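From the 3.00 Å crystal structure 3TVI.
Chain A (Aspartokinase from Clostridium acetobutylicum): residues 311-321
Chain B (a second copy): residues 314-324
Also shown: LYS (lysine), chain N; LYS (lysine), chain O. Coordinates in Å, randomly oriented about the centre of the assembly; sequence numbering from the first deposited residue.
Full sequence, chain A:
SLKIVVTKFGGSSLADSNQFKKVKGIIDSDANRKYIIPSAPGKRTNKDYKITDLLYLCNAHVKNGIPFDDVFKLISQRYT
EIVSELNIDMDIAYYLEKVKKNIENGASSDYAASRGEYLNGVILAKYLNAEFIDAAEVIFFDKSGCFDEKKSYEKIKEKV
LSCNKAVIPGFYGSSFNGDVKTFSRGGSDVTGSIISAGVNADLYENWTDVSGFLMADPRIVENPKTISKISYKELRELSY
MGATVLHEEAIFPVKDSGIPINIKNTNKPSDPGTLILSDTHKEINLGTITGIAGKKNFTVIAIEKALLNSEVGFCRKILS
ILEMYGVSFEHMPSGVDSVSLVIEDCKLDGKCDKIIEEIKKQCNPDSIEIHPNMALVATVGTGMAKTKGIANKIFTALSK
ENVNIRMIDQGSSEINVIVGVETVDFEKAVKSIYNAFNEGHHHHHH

Chain A, residues 311-321: EVGFCRKILSI
Chain B 314-324: FCRKILSILEM

No hydrogen bond joins the two stretches among the atoms modelled; two helices from identical chains meet instead through a pair of leucines whose CD1 methyls meet, Leu A319 CD1 being 3.3 Å from Leu B319 CD1, shorter than usual methyl packing. The helices, one running from 314 through 321 and beyond in chain A and one beginning at residue 314 in chain B, run nearly antiparallel, with an angle of 151° between their N-to-C directions and axes approaching to 8.8 Å. The register places the CA of Leu A319 5.6 Å from the CA of Arg B316, and the CA of Gly A313 6.0 Å from the CA of Glu B323. Together the stretches bury 375 Å², both sides summed.

Both leucines point toward the partner helix, with chi1/chi2 of 45°/50° in Leu A319 and 22°/75° in Leu B319, the latter chi1 lying between wells. Each lies over the backbone at residue 316 of the other chain: Leu A319 CD1 is 3.3 Å from Arg B316 CA, and Leu B319 CD1 is 3.5 Å from Arg A316 CA. The second methyl of Leu A319 extends the apolar patch, Leu A319 CD2 lying 4.0 Å from Cys B315 CB. Leucine, branched and apolar, suits these buried positions. Both arginines direct their CB toward the opposing helix but are modelled no further than that atom.

At one edge, Glu B323 reaches across with chi1 -166°, chi2 170° and chi3 4°. Glu B323 OE1 lies 3.3 Å from Arg A316 CB, while Glu B323 OE2 lies 3.8 Å from Gly A313 CA and 3.9 Å from Val A312 CG1. Gly A313, the N-cap residue, has phi/psi of 61/48; positive phi favours glycine, and an ideal CB here would come 2.4 Å from Glu B323 OE2, a clash. Val A312, chi1 174°, points sideways in the preceding loop.

Each helix has i to i+4 hydrogen bonds, as in Leu A319 N to Cys A315 O (3.0 Å) and Leu B319 N to Cys B315 O (3.1 Å). Cys A315 has typical helical phi/psi of -68/-46, whereas Leu A319 and Leu B319 depart to -90/-6 and -100/-12. Ser A320 and Ser B320, both chi1 m, turn back onto their own helices: Ser A320 OG donates to Arg A316 O at 3.0 Å, and Ser B320 OG to Arg B316 O at a very short 2.3 Å. Each helix start also binds a free lysine through one backbone amide. Cys A315 N donates to OXT of the chain N lysine at 2.9 Å. Cys B315 N donates to OXT of the chain O lysine at 3.1 Å.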

# COMPACT_ATOMS: atom_id res chain seq x y z
N GLU A 311 8.71 9.94 -9.07
CA GLU A 311 8.43 11.27 -8.54
C GLU A 311 8.92 11.40 -7.10
O GLU A 311 9.04 10.41 -6.38
CB GLU A 311 6.93 11.54 -8.57
CG GLU A 311 6.34 11.70 -9.96
CD GLU A 311 6.21 13.15 -10.38
OE1 GLU A 311 6.48 13.45 -11.56
OE2 GLU A 311 5.83 13.99 -9.53
N VAL A 312 9.20 12.64 -6.68
CA VAL A 312 9.66 12.90 -5.32
C VAL A 312 8.48 12.83 -4.36
O VAL A 312 7.74 13.80 -4.19
CB VAL A 312 10.34 14.29 -5.21
CG1 VAL A 312 10.68 14.61 -3.76
CG2 VAL A 312 11.59 14.34 -6.09
N GLY A 313 8.30 11.66 -3.74
CA GLY A 313 7.28 11.47 -2.71
C GLY A 313 5.87 11.73 -3.21
O GLY A 313 5.09 12.45 -2.59
N PHE A 314 5.56 11.13 -4.35
CA PHE A 314 4.28 11.33 -5.01
C PHE A 314 3.13 11.02 -4.06
O PHE A 314 2.25 11.86 -3.88
CB PHE A 314 4.23 10.45 -6.27
CG PHE A 314 2.94 10.53 -7.04
CD1 PHE A 314 2.21 11.71 -7.13
CD2 PHE A 314 2.47 9.41 -7.71
CE1 PHE A 314 1.04 11.75 -7.86
CE2 PHE A 314 1.29 9.45 -8.44
CZ PHE A 314 0.58 10.63 -8.51
N CYS A 315 3.16 9.85 -3.45
CA CYS A 315 2.09 9.42 -2.55
C CYS A 315 2.04 10.27 -1.28
O CYS A 315 0.97 10.71 -0.87
CB CYS A 315 2.22 7.94 -2.20
SG CYS A 315 1.96 6.85 -3.61
N ARG A 316 3.20 10.50 -0.66
CA ARG A 316 3.30 11.38 0.51
C ARG A 316 2.50 12.64 0.26
O ARG A 316 1.61 12.98 1.04
CB ARG A 316 4.76 11.74 0.80
N LYS A 317 2.80 13.31 -0.85
CA LYS A 317 2.08 14.52 -1.24
C LYS A 317 0.57 14.31 -1.37
O LYS A 317 -0.21 15.18 -0.98
CB LYS A 317 2.66 15.06 -2.55
CG LYS A 317 4.06 15.65 -2.38
CD LYS A 317 4.91 15.55 -3.65
CE LYS A 317 4.45 16.52 -4.72
NZ LYS A 317 5.31 16.38 -5.93
N ILE A 318 0.15 13.17 -1.90
CA ILE A 318 -1.27 12.90 -2.13
C ILE A 318 -2.05 12.76 -0.83
O ILE A 318 -3.12 13.34 -0.69
CB ILE A 318 -1.49 11.63 -2.96
CG1 ILE A 318 -0.91 11.81 -4.37
CG2 ILE A 318 -2.97 11.31 -3.06
CD1 ILE A 318 -0.44 10.52 -5.01
N LEU A 319 -1.53 11.98 0.11
CA LEU A 319 -2.22 11.79 1.39
C LEU A 319 -1.82 12.84 2.43
O LEU A 319 -2.39 12.88 3.51
CB LEU A 319 -2.10 10.35 1.91
CG LEU A 319 -0.75 9.64 1.88
CD1 LEU A 319 0.31 10.53 2.49
CD2 LEU A 319 -0.83 8.31 2.60
N SER A 320 -0.83 13.68 2.11
CA SER A 320 -0.64 14.94 2.84
C SER A 320 -1.86 15.81 2.59
O SER A 320 -2.38 16.46 3.50
CB SER A 320 0.60 15.70 2.36
OG SER A 320 1.79 15.25 2.97
N ILE A 321 -2.31 15.81 1.34
CA ILE A 321 -3.51 16.55 0.96
C ILE A 321 -4.71 15.94 1.65
O ILE A 321 -5.62 16.64 2.09
CB ILE A 321 -3.71 16.53 -0.56
CG1 ILE A 321 -2.57 17.27 -1.26
CG2 ILE A 321 -5.05 17.15 -0.93
CD1 ILE A 321 -2.21 16.72 -2.63
N PHE B 314 -1.94 9.37 9.80
CA PHE B 314 -1.14 8.30 10.37
C PHE B 314 -0.15 7.76 9.35
O PHE B 314 1.04 7.67 9.63
CB PHE B 314 -2.01 7.15 10.87
CG PHE B 314 -1.26 6.11 11.66
CD1 PHE B 314 -1.15 6.21 13.04
CD2 PHE B 314 -0.67 5.03 11.03
CE1 PHE B 314 -0.46 5.26 13.77
CE2 PHE B 314 0.03 4.07 11.75
CZ PHE B 314 0.13 4.18 13.13
N CYS B 315 -0.66 7.39 8.18
CA CYS B 315 0.19 6.92 7.08
C CYS B 315 0.99 8.05 6.45
O CYS B 315 2.16 7.86 6.11
CB CYS B 315 -0.64 6.19 6.02
SG CYS B 315 -1.19 4.53 6.50
N ARG B 316 0.38 9.23 6.29
CA ARG B 316 1.08 10.39 5.73
C ARG B 316 2.36 10.68 6.50
O ARG B 316 3.41 10.92 5.90
CB ARG B 316 0.19 11.64 5.71
N LYS B 317 2.27 10.63 7.82
CA LYS B 317 3.44 10.74 8.68
C LYS B 317 4.44 9.63 8.37
O LYS B 317 5.65 9.87 8.31
N ILE B 318 3.92 8.43 8.14
CA ILE B 318 4.76 7.24 7.97
C ILE B 318 5.67 7.31 6.75
O ILE B 318 6.81 6.86 6.81
CB ILE B 318 3.91 5.95 7.92
CG1 ILE B 318 3.36 5.65 9.31
CG2 ILE B 318 4.75 4.77 7.42
CD1 ILE B 318 2.19 4.69 9.33
N LEU B 319 5.18 7.87 5.65
CA LEU B 319 5.99 7.95 4.42
C LEU B 319 6.62 9.34 4.24
O LEU B 319 7.51 9.50 3.42
CB LEU B 319 5.22 7.49 3.17
CG LEU B 319 3.69 7.49 3.15
CD1 LEU B 319 3.17 8.91 3.02
CD2 LEU B 319 3.16 6.62 2.03
N SER B 320 6.17 10.32 5.03
CA SER B 320 6.92 11.56 5.21
C SER B 320 8.29 11.22 5.80
O SER B 320 9.28 11.92 5.55
CB SER B 320 6.18 12.52 6.14
OG SER B 320 4.85 12.73 5.72
N ILE B 321 8.33 10.16 6.60
CA ILE B 321 9.56 9.64 7.20
C ILE B 321 10.42 8.92 6.16
O ILE B 321 11.64 9.06 6.15
CB ILE B 321 9.24 8.68 8.37
CG1 ILE B 321 8.60 9.46 9.53
CG2 ILE B 321 10.50 7.97 8.85
CD1 ILE B 321 7.68 8.63 10.39
N LEU B 322 9.78 8.14 5.29
CA LEU B 322 10.49 7.42 4.23
C LEU B 322 11.02 8.37 3.16
O LEU B 322 12.02 8.09 2.51
CB LEU B 322 9.60 6.36 3.59
CG LEU B 322 9.52 5.02 4.33
CD1 LEU B 322 9.03 5.19 5.75
CD2 LEU B 322 8.60 4.07 3.57
N GLU B 323 10.33 9.49 2.99
CA GLU B 323 10.78 10.57 2.12
C GLU B 323 12.02 11.22 2.71
O GLU B 323 12.88 11.70 1.98
CB GLU B 323 9.65 11.60 1.93
CG GLU B 323 9.86 12.60 0.80
CD GLU B 323 8.61 13.43 0.50
OE1 GLU B 323 7.60 13.29 1.23
OE2 GLU B 323 8.64 14.22 -0.46
N MSE B 324 12.13 11.22 4.04
CA MSE B 324 13.26 11.83 4.74
C MSE B 324 14.56 11.11 4.50
O MSE B 324 15.62 11.66 4.76
CB MSE B 324 12.97 11.87 6.24
CG MSE B 324 13.55 13.12 6.88
SE MSE B 324 12.97 13.19 8.76
CE MSE B 324 11.08 13.69 8.50
N LYS N . 7.49 5.15 -3.34
CA LYS N . 6.59 5.96 -4.21
C LYS N . 6.34 7.33 -3.60
O LYS N . 7.21 7.89 -2.94
CB LYS N . 5.27 5.24 -4.41
CG LYS N . 5.38 4.01 -5.28
CD LYS N . 4.13 3.16 -5.20
CE LYS N . 4.00 2.28 -6.42
NZ LYS N . 3.56 3.07 -7.61
OXT LYS N . 5.26 7.91 -3.77
N LYS O . -6.87 6.06 8.23
CA LYS O . -5.41 6.10 8.26
C LYS O . -4.92 7.40 7.65
O LYS O . -5.68 8.17 7.06
CB LYS O . -4.82 4.89 7.53
CG LYS O . -5.45 3.57 7.94
CD LYS O . -4.79 2.37 7.30
CE LYS O . -5.26 1.08 7.98
NZ LYS O . -6.73 0.85 7.85
OXT LYS O . -3.74 7.70 7.74